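Local structure of Ras-associated and pleckstrin homology domains-containing protein 1 (Homo sapiens, 4GN1) at residues 59-64 with 86-91; 9-14 with 80-85; 20-25 with 67-72. The protein mediates localized membrane signals, is implicated in regulating lamellipodial dynamics, and targets EVL and VASP to the leading edge, here as its RA and PH domains. All blocks are in the same frame, centred on the assembly; numbering follows the deposited sequence.

Contact 1 of 3, residues 59-64 with 86-91; sequences ERIFED and MERIEK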
loop_
_atom_site.group_PDB
_atom_site.type_symbol
_atom_site.label_atom_id
_atom_site.label_comp_id
_atom_site.label_asym_id
_atom_site.label_seq_id
_atom_site.Cartn_x
_atom_site.Cartn_y
_atom_site.Cartn_z
ATOM N N GLU A 59 -1.983 -4.131 -7.793
ATOM C CA GLU A 59 -2.062 -2.686 -7.937
ATOM C C GLU A 59 -1.733 -1.975 -6.643
ATOM O O GLU A 59 -1.925 -2.539 -5.572
ATOM C CB GLU A 59 -3.463 -2.287 -8.394
ATOM C CG GLU A 59 -4.515 -2.527 -7.330
ATOM C CD GLU A 59 -5.879 -1.956 -7.675
ATOM O OE1 GLU A 59 -6.239 -1.929 -8.892
ATOM O OE2 GLU A 59 -6.588 -1.562 -6.699
ATOM N N ARG A 60 -1.242 -0.740 -6.725
ATOM C CA ARG A 60 -1.092 0.051 -5.517
ATOM C C ARG A 60 -1.518 1.483 -5.725
ATOM O O ARG A 60 -1.443 2.025 -6.844
ATOM C CB ARG A 60 0.344 -0.015 -4.967
ATOM C CG ARG A 60 1.450 0.604 -5.817
ATOM C CD ARG A 60 2.815 0.598 -5.079
ATOM N NE ARG A 60 3.783 1.486 -5.725
ATOM C CZ ARG A 60 4.157 2.680 -5.237
ATOM N NH1 ARG A 60 3.674 3.138 -4.083
ATOM N NH2 ARG A 60 5.028 3.428 -5.905
ATOM N N ILE A 61 -1.985 2.089 -4.646
ATOM C CA ILE A 61 -2.222 3.511 -4.619
ATOM C C ILE A 61 -0.893 4.171 -4.274
ATOM O O ILE A 61 -0.307 3.876 -3.244
ATOM C CB ILE A 61 -3.280 3.869 -3.569
ATOM C CG1 ILE A 61 -4.568 3.102 -3.837
ATOM C CG2 ILE A 61 -3.519 5.385 -3.506
ATOM C CD1 ILE A 61 -5.357 2.779 -2.584
ATOM N N PHE A 62 -0.395 5.021 -5.167
ATOM C CA PHE A 62 0.822 5.788 -4.913
ATOM C C PHE A 62 0.607 6.620 -3.680
ATOM O O PHE A 62 -0.516 7.062 -3.444
ATOM C CB PHE A 62 1.078 6.771 -6.048
ATOM C CG PHE A 62 1.550 6.139 -7.309
ATOM C CD1 PHE A 62 2.799 5.557 -7.379
ATOM C CD2 PHE A 62 0.750 6.136 -8.430
ATOM C CE1 PHE A 62 3.247 4.982 -8.547
ATOM C CE2 PHE A 62 1.198 5.570 -9.611
ATOM C CZ PHE A 62 2.451 5.001 -9.669
ATOM N N GLU A 63 1.669 6.846 -2.902
ATOM C CA GLU A 63 1.603 7.896 -1.897
ATOM C C GLU A 63 1.826 9.245 -2.593
ATOM O O GLU A 63 2.588 9.363 -3.577
ATOM C CB GLU A 63 2.607 7.684 -0.752
ATOM C CG GLU A 63 2.682 6.251 -0.205
ATOM C CD GLU A 63 1.368 5.715 0.371
ATOM O OE1 GLU A 63 1.219 4.461 0.361
ATOM O OE2 GLU A 63 0.506 6.504 0.865
ATOM N N ASP A 64 1.153 10.259 -2.068
ATOM C CA ASP A 64 1.051 11.559 -2.729
ATOM C C ASP A 64 2.342 12.345 -2.829
ATOM O O ASP A 64 2.482 13.244 -3.670
ATOM C CB ASP A 64 -0.033 12.374 -2.043
ATOM C CG ASP A 64 -1.404 11.843 -2.358
ATOM O OD1 ASP A 64 -1.518 11.106 -3.373
ATOM O OD2 ASP A 64 -2.351 12.146 -1.590
ATOM N N MET A 86 -9.017 7.369 -9.638
ATOM C CA MET A 86 -10.288 6.988 -8.986
ATOM C C MET A 86 -10.249 7.318 -7.495
ATOM O O MET A 86 -9.188 7.450 -6.912
ATOM C CB MET A 86 -10.567 5.485 -9.139
ATOM C CG MET A 86 -9.432 4.585 -8.656
ATOM S SD MET A 86 -9.656 2.829 -9.062
ATOM C CE MET A 86 -11.390 2.631 -8.608
ATOM N N GLU A 87 -11.415 7.447 -6.889
ATOM C CA GLU A 87 -11.514 7.608 -5.459
ATOM C C GLU A 87 -11.170 6.297 -4.799
ATOM O O GLU A 87 -11.733 5.253 -5.139
ATOM C CB GLU A 87 -12.945 7.944 -5.094
ATOM C CG GLU A 87 -13.257 9.417 -5.070
ATOM C CD GLU A 87 -14.737 9.630 -5.197
ATOM O OE1 GLU A 87 -15.312 10.262 -4.299
ATOM O OE2 GLU A 87 -15.324 9.125 -6.195
ATOM N N ARG A 88 -10.237 6.333 -3.864
ATOM C CA ARG A 88 -9.964 5.141 -3.058
ATOM C C ARG A 88 -10.083 5.494 -1.578
ATOM O O ARG A 88 -9.333 6.326 -1.068
ATOM C CB ARG A 88 -8.587 4.559 -3.402
ATOM C CG ARG A 88 -8.452 4.071 -4.853
ATOM C CD ARG A 88 -9.298 2.842 -5.157
ATOM N NE ARG A 88 -8.830 1.698 -4.377
ATOM C CZ ARG A 88 -8.107 0.689 -4.851
ATOM N NH1 ARG A 88 -7.796 0.630 -6.136
ATOM N NH2 ARG A 88 -7.741 -0.287 -4.032
ATOM N N ILE A 89 -11.039 4.900 -0.879
ATOM C CA ILE A 89 -11.143 5.195 0.574
ATOM C C ILE A 89 -9.968 4.623 1.350
ATOM O O ILE A 89 -9.534 5.229 2.324
ATOM C CB ILE A 89 -12.506 4.807 1.207
ATOM C CG1 ILE A 89 -12.716 3.287 1.238
ATOM C CG2 ILE A 89 -13.635 5.559 0.492
ATOM C CD1 ILE A 89 -14.046 2.844 1.824
ATOM N N GLU A 90 -9.424 3.500 0.877
ATOM C CA GLU A 90 -8.255 2.892 1.499
ATOM C C GLU A 90 -7.115 3.885 1.772
ATOM O O GLU A 90 -6.353 3.677 2.717
ATOM C CB GLU A 90 -7.674 1.754 0.649
ATOM C CG GLU A 90 -8.543 0.537 0.457
ATOM C CD GLU A 90 -9.085 0.415 -0.957
ATOM O OE1 GLU A 90 -9.432 -0.714 -1.348
ATOM O OE2 GLU A 90 -9.165 1.425 -1.680
ATOM N N LYS A 91 -6.974 4.939 0.954
ATOM C CA LYS A 91 -5.761 5.787 1.048
ATOM C C LYS A 91 -5.630 6.495 2.396
ATOM O O LYS A 91 -4.569 6.473 3.006
ATOM C CB LYS A 91 -5.632 6.797 -0.125
ATOM C CG LYS A 91 -4.338 7.621 -0.055
ATOM C CD LYS A 91 -4.064 8.503 -1.285
ATOM C CE LYS A 91 -5.060 9.670 -1.435
ATOM N NZ LYS A 91 -4.740 10.557 -2.588
#
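Glu59 and Arg88 reach toward each other tip to tip, joining strand 58-61 to the chain that leaves strand 83-87 of the Ras-associating domain. Their flat groups are turned 39° apart: Arg88 NH1 bonds Glu59 OE2 at 2.6 Å almost within the guanidinium plane, while OE2 is met from above its carboxylate plane. NH2 adds only a weak bond to the same oxygen. In Arg88, bends at chi2 and chi3 bring NE round to Glu90, where it gives a nearly straight bond of 2.7 Å to OE2. Glu59 and Glu90 therefore both sit at the edge of one guanidinium and hold its rotation.

Ile61 packs against one face of the guanidinium. Its CD1 lies 3.8 Å above that plane, offset toward the rim, and also rests on Arg88 CB. The other branch, CG2, lies 3.9 Å from Lys91 CD, with the two side chains crossing obliquely.

Beyond that methyl, Lys91 meets Asp64 at about a right angle, NZ approaching OD2 at 3.0 Å on its syn side, with OD1 a weaker second acceptor. NZ also donates to Trp47 O, and OD2 is shared with Arg29 and Tyr92 OH. Tyr187 of strand 184-188, on the PH side, packs on Arg88 and Glu90 and bonds to the Glu59 backbone.

Two salt-bridged ends thus flank an isoleucine. Arg88 bonds to both carboxylates, which probably helps keep Glu59 and Glu90 ionised and should offset their mutual repulsion.

Contact 2 of 3, residues 9-14 with 80-85; sequences RVHMSD and QNKLIF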
loop_
_atom_site.group_PDB
_atom_site.type_symbol
_atom_site.label_atom_id
_atom_site.label_comp_id
_atom_site.label_asym_id
_atom_site.label_seq_id
_atom_site.Cartn_x
_atom_site.Cartn_y
_atom_site.Cartn_z
ATOM N N ARG A 9 -0.943 8.642 -19.966
ATOM C CA ARG A 9 -2.332 8.280 -20.224
ATOM C C ARG A 9 -2.910 7.717 -18.948
ATOM O O ARG A 9 -2.321 6.832 -18.340
ATOM C CB ARG A 9 -2.454 7.242 -21.342
ATOM C CG ARG A 9 -3.871 7.045 -21.852
ATOM C CD ARG A 9 -3.875 6.401 -23.232
ATOM N NE ARG A 9 -3.638 4.959 -23.188
ATOM C CZ ARG A 9 -4.608 4.035 -23.177
ATOM N NH1 ARG A 9 -5.893 4.410 -23.210
ATOM N NH2 ARG A 9 -4.299 2.730 -23.147
ATOM N N VAL A 10 -4.070 8.239 -18.568
ATOM C CA VAL A 10 -4.716 7.894 -17.307
ATOM C C VAL A 10 -6.106 7.343 -17.575
ATOM O O VAL A 10 -6.892 7.967 -18.301
ATOM C CB VAL A 10 -4.848 9.124 -16.363
ATOM C CG1 VAL A 10 -5.437 8.711 -15.036
ATOM C CG2 VAL A 10 -3.505 9.768 -16.104
ATOM N N HIS A 11 -6.405 6.189 -16.981
ATOM C CA HIS A 11 -7.766 5.632 -17.008
ATOM C C HIS A 11 -8.639 6.187 -15.936
ATOM O O HIS A 11 -8.289 6.167 -14.756
ATOM C CB HIS A 11 -7.746 4.113 -16.996
ATOM C CG HIS A 11 -7.033 3.530 -18.188
ATOM N ND1 HIS A 11 -5.677 3.511 -18.289
ATOM C CD2 HIS A 11 -7.522 3.003 -19.372
ATOM C CE1 HIS A 11 -5.328 2.972 -19.470
ATOM N NE2 HIS A 11 -6.458 2.659 -20.131
ATOM N N MET A 12 -9.777 6.729 -16.354
ATOM C CA MET A 12 -10.718 7.341 -15.413
ATOM C C MET A 12 -11.651 6.301 -14.833
ATOM O O MET A 12 -11.571 5.092 -15.142
ATOM C CB MET A 12 -11.507 8.516 -16.030
ATOM C CG MET A 12 -10.653 9.517 -16.806
ATOM S SD MET A 12 -9.311 10.268 -15.848
ATOM C CE MET A 12 -10.093 11.784 -15.251
ATOM N N SER A 13 -12.532 6.790 -13.978
ATOM C CA SER A 13 -13.346 5.945 -13.127
ATOM C C SER A 13 -14.349 5.159 -13.959
ATOM O O SER A 13 -14.773 4.079 -13.552
ATOM C CB SER A 13 -14.055 6.802 -12.076
ATOM O OG SER A 13 -13.298 7.976 -11.780
ATOM N N ASP A 14 -14.696 5.696 -15.133
ATOM C CA ASP A 14 -15.657 5.065 -16.058
ATOM C C ASP A 14 -14.981 4.365 -17.251
ATOM O O ASP A 14 -15.575 4.260 -18.328
ATOM C CB ASP A 14 -16.703 6.095 -16.541
ATOM C CG ASP A 14 -16.070 7.297 -17.245
ATOM O OD1 ASP A 14 -14.827 7.411 -17.259
ATOM O OD2 ASP A 14 -16.812 8.126 -17.804
ATOM N N GLN A 80 2.589 -2.906 -19.962
ATOM C CA GLN A 80 1.153 -2.786 -20.132
ATOM C C GLN A 80 0.525 -2.335 -18.811
ATOM O O GLN A 80 -0.690 -2.462 -18.608
ATOM C CB GLN A 80 0.548 -4.124 -20.532
ATOM C CG GLN A 80 1.317 -4.906 -21.575
ATOM C CD GLN A 80 0.470 -6.012 -22.164
ATOM O OE1 GLN A 80 -0.614 -5.754 -22.683
ATOM N NE2 GLN A 80 0.955 -7.250 -22.079
ATOM N N ASN A 81 1.370 -1.827 -17.915
ATOM C CA ASN A 81 0.908 -1.190 -16.690
ATOM C C ASN A 81 -0.043 -0.025 -17.000
ATOM O O ASN A 81 0.126 0.675 -17.995
ATOM C CB ASN A 81 2.112 -0.664 -15.897
ATOM C CG ASN A 81 2.971 -1.776 -15.321
ATOM O OD1 ASN A 81 2.613 -2.961 -15.378
ATOM N ND2 ASN A 81 4.108 -1.390 -14.752
ATOM N N LYS A 82 -1.025 0.184 -16.135
ATOM C CA LYS A 82 -1.957 1.292 -16.301
ATOM C C LYS A 82 -1.899 2.247 -15.114
ATOM O O LYS A 82 -1.568 1.859 -13.980
ATOM C CB LYS A 82 -3.386 0.770 -16.436
ATOM C CG LYS A 82 -3.621 -0.140 -17.619
ATOM C CD LYS A 82 -5.093 -0.520 -17.685
ATOM C CE LYS A 82 -5.431 -1.294 -18.959
ATOM N NZ LYS A 82 -6.839 -1.809 -18.911
ATOM N N LEU A 83 -2.222 3.500 -15.388
ATOM C CA LEU A 83 -2.447 4.474 -14.359
ATOM C C LEU A 83 -3.946 4.634 -14.277
ATOM O O LEU A 83 -4.636 4.635 -15.308
ATOM C CB LEU A 83 -1.788 5.788 -14.729
ATOM C CG LEU A 83 -0.479 6.215 -14.044
ATOM C CD1 LEU A 83 0.371 5.062 -13.532
ATOM C CD2 LEU A 83 0.341 7.146 -14.917
ATOM N N ILE A 84 -4.455 4.740 -13.052
ATOM C CA ILE A 84 -5.874 4.877 -12.845
ATOM C C ILE A 84 -6.184 5.979 -11.835
ATOM O O ILE A 84 -5.681 5.976 -10.703
ATOM C CB ILE A 84 -6.531 3.552 -12.386
ATOM C CG1 ILE A 84 -6.028 2.375 -13.220
ATOM C CG2 ILE A 84 -8.049 3.659 -12.481
ATOM C CD1 ILE A 84 -6.716 1.047 -12.945
ATOM N N PHE A 85 -7.057 6.891 -12.254
ATOM C CA PHE A 85 -7.511 7.985 -11.431
ATOM C C PHE A 85 -8.903 7.659 -10.930
ATOM O O PHE A 85 -9.839 7.638 -11.706
ATOM C CB PHE A 85 -7.514 9.258 -12.262
ATOM C CG PHE A 85 -8.125 10.432 -11.576
ATOM C CD1 PHE A 85 -7.495 11.025 -10.489
ATOM C CD2 PHE A 85 -9.308 10.953 -12.024
ATOM C CE1 PHE A 85 -8.052 12.126 -9.863
ATOM C CE2 PHE A 85 -9.874 12.055 -11.407
ATOM C CZ PHE A 85 -9.249 12.643 -10.330
HETATM O O HOH W 1 -2.713 4.083 -17.930
#
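Arg9 O and Leu83 CB lie 3.8 Å apart where strands 5-11 and 83-87 run side by side, a parallel pairing of the N-terminal and last strands as expected of the ubiquitin-like fold of a Ras-associating domain. The short segments 9-11 and 83-85 are strongly twisted, at 54° to each other. Arg9 O does not bond directly across; water 1 donates to it and accepts from Leu83 N, bridging the two backbones.

Val10 turns to the same side of the sheet as Leu83. Its CG1, anti to the backbone N (chi1 -176°), packs against Phe85 CB at 3.5 Å.

His11, paired with Ile84, takes the regular parallel bonds: its N donates to Leu83 O, and its O accepts from Phe85 N at 2.9 Å, with Ile84 CA making a CH contact to the same oxygen. The imidazole edge faces Leu83 O, to which ND1 is weakly bonded, and water 1 lies near the ring plane as well. Over one ring face comes Lys82, its extended chain crossing the histidine at about a right angle; CD sits 4.1 Å from the ring centroid in a CH-pi contact.

Met12 makes a Met-aromatic contact: the bend at chi2 sets SD 5.1 Å from the Phe85 ring centroid, obliquely, and the bend at chi3 brings CE to 3.4 Å from Phe85 CD2. The same phenylalanine stacks with Trp47 and packs on Leu32 and Leu35 of helix 28-39, placing it in the domain core. Last comes the weak bond of Ser13 OG to Phe85 O at 3.5 Å.

Contact 3 of 3, residues 20-25 with 67-72; sequences MMVDER and NLVENL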
loop_
_atom_site.group_PDB
_atom_site.type_symbol
_atom_site.label_atom_id
_atom_site.label_comp_id
_atom_site.label_asym_id
_atom_site.label_seq_id
_atom_site.Cartn_x
_atom_site.Cartn_y
_atom_site.Cartn_z
ATOM N N MET A 20 -2.430 13.637 -20.249
ATOM C CA MET A 20 -2.112 14.885 -19.601
ATOM C C MET A 20 -0.618 14.979 -19.423
ATOM O O MET A 20 0.063 13.962 -19.231
ATOM C CB MET A 20 -2.839 14.994 -18.254
ATOM C CG MET A 20 -2.270 14.156 -17.126
ATOM S SD MET A 20 -2.645 14.904 -15.533
ATOM C CE MET A 20 -3.287 16.544 -15.958
ATOM N N MET A 21 -0.101 16.191 -19.502
ATOM C CA MET A 21 1.322 16.396 -19.359
ATOM C C MET A 21 1.737 16.498 -17.885
ATOM O O MET A 21 1.117 17.197 -17.110
ATOM C CB MET A 21 1.747 17.641 -20.142
ATOM C CG MET A 21 3.252 17.798 -20.271
ATOM S SD MET A 21 3.683 19.295 -21.161
ATOM C CE MET A 21 3.189 20.563 -19.976
ATOM N N VAL A 22 2.793 15.788 -17.516
ATOM C CA VAL A 22 3.413 15.911 -16.192
ATOM C C VAL A 22 4.879 16.302 -16.415
ATOM O O VAL A 22 5.371 16.198 -17.526
ATOM C CB VAL A 22 3.327 14.589 -15.398
ATOM C CG1 VAL A 22 1.877 14.159 -15.226
ATOM C CG2 VAL A 22 4.131 13.485 -16.090
ATOM N N ASP A 23 5.573 16.784 -15.391
ATOM C CA ASP A 23 6.993 17.022 -15.523
ATOM C C ASP A 23 7.780 16.258 -14.454
ATOM O O ASP A 23 7.204 15.739 -13.493
ATOM C CB ASP A 23 7.313 18.525 -15.498
ATOM C CG ASP A 23 7.194 19.137 -14.107
ATOM O OD1 ASP A 23 7.638 18.531 -13.110
ATOM O OD2 ASP A 23 6.650 20.244 -14.006
ATOM N N GLU A 24 9.103 16.216 -14.615
ATOM C CA GLU A 24 9.930 15.317 -13.817
ATOM C C GLU A 24 10.045 15.757 -12.356
ATOM O O GLU A 24 10.571 15.035 -11.536
ATOM C CB GLU A 24 11.314 15.131 -14.447
ATOM C CG GLU A 24 12.202 16.356 -14.311
ATOM C CD GLU A 24 13.540 16.189 -14.996
ATOM O OE1 GLU A 24 14.206 15.154 -14.751
ATOM O OE2 GLU A 24 13.924 17.087 -15.775
ATOM N N ARG A 25 9.553 16.936 -12.028
ATOM C CA ARG A 25 9.631 17.396 -10.627
ATOM C C ARG A 25 8.368 17.098 -9.811
ATOM O O ARG A 25 8.363 17.262 -8.611
ATOM C CB ARG A 25 9.927 18.900 -10.572
ATOM C CG ARG A 25 11.365 19.278 -10.923
ATOM C CD ARG A 25 11.545 20.793 -10.921
ATOM N NE ARG A 25 11.407 21.348 -9.575
ATOM C CZ ARG A 25 12.416 21.526 -8.723
ATOM N NH1 ARG A 25 13.651 21.201 -9.083
ATOM N NH2 ARG A 25 12.188 22.030 -7.510
ATOM N N ASN A 67 7.427 11.041 -6.435
ATOM C CA ASN A 67 7.712 11.562 -7.747
ATOM C C ASN A 67 7.125 10.566 -8.765
ATOM O O ASN A 67 7.505 9.390 -8.812
ATOM C CB ASN A 67 9.224 11.760 -7.891
ATOM C CG ASN A 67 9.614 12.505 -9.158
ATOM O OD1 ASN A 67 9.536 11.964 -10.265
ATOM N ND2 ASN A 67 10.054 13.728 -9.008
ATOM N N LEU A 68 6.142 11.019 -9.539
ATOM C CA LEU A 68 5.505 10.146 -10.518
ATOM C C LEU A 68 6.470 9.644 -11.600
ATOM O O LEU A 68 6.575 8.426 -11.856
ATOM C CB LEU A 68 4.285 10.823 -11.162
ATOM C CG LEU A 68 3.496 9.934 -12.149
ATOM C CD1 LEU A 68 3.109 8.589 -11.497
ATOM C CD2 LEU A 68 2.281 10.663 -12.719
ATOM N N VAL A 69 7.180 10.586 -12.212
ATOM C CA VAL A 69 8.031 10.272 -13.332
ATOM C C VAL A 69 9.041 9.236 -12.915
ATOM O O VAL A 69 9.241 8.270 -13.636
ATOM C CB VAL A 69 8.710 11.518 -13.963
ATOM C CG1 VAL A 69 9.827 11.114 -14.926
ATOM C CG2 VAL A 69 7.684 12.323 -14.721
ATOM N N GLU A 70 9.649 9.424 -11.750
ATOM C CA GLU A 70 10.631 8.472 -11.218
ATOM C C GLU A 70 10.075 7.069 -11.048
ATOM O O GLU A 70 10.775 6.088 -11.283
ATOM C CB GLU A 70 11.254 9.015 -9.928
ATOM C CG GLU A 70 11.642 8.027 -8.832
ATOM C CD GLU A 70 11.967 8.778 -7.534
ATOM O OE1 GLU A 70 11.464 8.438 -6.451
ATOM O OE2 GLU A 70 12.687 9.784 -7.605
ATOM N N ASN A 71 8.815 6.962 -10.663
ATOM C CA ASN A 71 8.234 5.655 -10.531
ATOM C C ASN A 71 7.984 5.004 -11.882
ATOM O O ASN A 71 8.170 3.787 -12.044
ATOM C CB ASN A 71 6.983 5.735 -9.686
ATOM C CG ASN A 71 7.313 5.727 -8.207
ATOM O OD1 ASN A 71 7.843 4.753 -7.691
ATOM N ND2 ASN A 71 7.030 6.811 -7.529
ATOM N N LEU A 72 7.613 5.832 -12.856
ATOM C CA LEU A 72 7.268 5.360 -14.175
ATOM C C LEU A 72 8.485 4.824 -14.907
ATOM O O LEU A 72 8.347 3.893 -15.699
ATOM C CB LEU A 72 6.598 6.452 -15.007
ATOM C CG LEU A 72 5.196 6.968 -14.677
ATOM C CD1 LEU A 72 4.726 7.840 -15.833
ATOM C CD2 LEU A 72 4.171 5.869 -14.400
HETATM O O HOH W 2 6.708 13.350 -11.807
#
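Glu24 and Val69 bring the two backbones to their nearest point, CA to CA 5.4 Å, where the end of strand 17-23 passes the first turn of the short helix 68-72. The segment axes run nearly perpendicular, at 96°, and approach to 9.4 Å. Both elements belong to the ubiquitin-like Ras-associating domain, in which 17-23 is an outermost strand of the sheet and the short helix precedes the last strand, 83-87. At its last residue the strand enters an Asx turn, Asp23 OD1 accepting from Arg25 N at 2.7 Å. Water 2 donates to Asp23 O and accepts from Val69 N, linking strand end to helix start.

Asn67 is the N-cap of the helix and makes the direct polar link. Its CG is anti to the backbone N (chi1 -171°), and the carboxamide divides its work: OD1 accepts from Glu70 N in a capping bond, while ND2 donates to Glu24 O. Both ends of the amide being engaged, its flip is settled. The carboxylate of Glu24 is turned elsewhere, OE2 accepting from Lys4 N.

The apolar part of the contact is formed by Val22, Leu68 and Val69. Val22 and Val69 slide past each other in opposite directions, their CG2 methyls meeting at 4.0 Å. Val22 uses its other branch, CG1, against Leu68 CD2 at 4.3 Å, and Val31 of helix 28-39 touches both Val22 and Leu68. Val69 CG2 also lies on the backbone of the turn, against Asp23 O and Glu24 CA. The Asn67 ND2 to Glu24 O bond measures 2.9 Å with an N-H...O angle of 167°, the oxygen nearly in the amide plane.

How the contacts relate
From the N terminus, strand 5-11 comes first, and contact 2 closes the longest loop by setting it beside strand 83-87. Contact 3 begins and ends within that loop, tying strand 17-23, the other neighbour of strand 5-11, to helix 68-72. Contact 1 starts on strand 58-61, inside both spans, but its partner 86-91 follows 80-85 in the chain, so it crosses the other two. Leu83 CD1 packs on Leu72 CD2, joining contacts 2 and 3, and the Phe62 ring of contact 1 packs on Leu83 of contact 2 and Leu68 of contact 3. Together they tie strands 5-11, 17-23, 58-61 and 83-87 and the short helix 68-72 into the Ras-associating domain, contact 1 lying toward the PH domain.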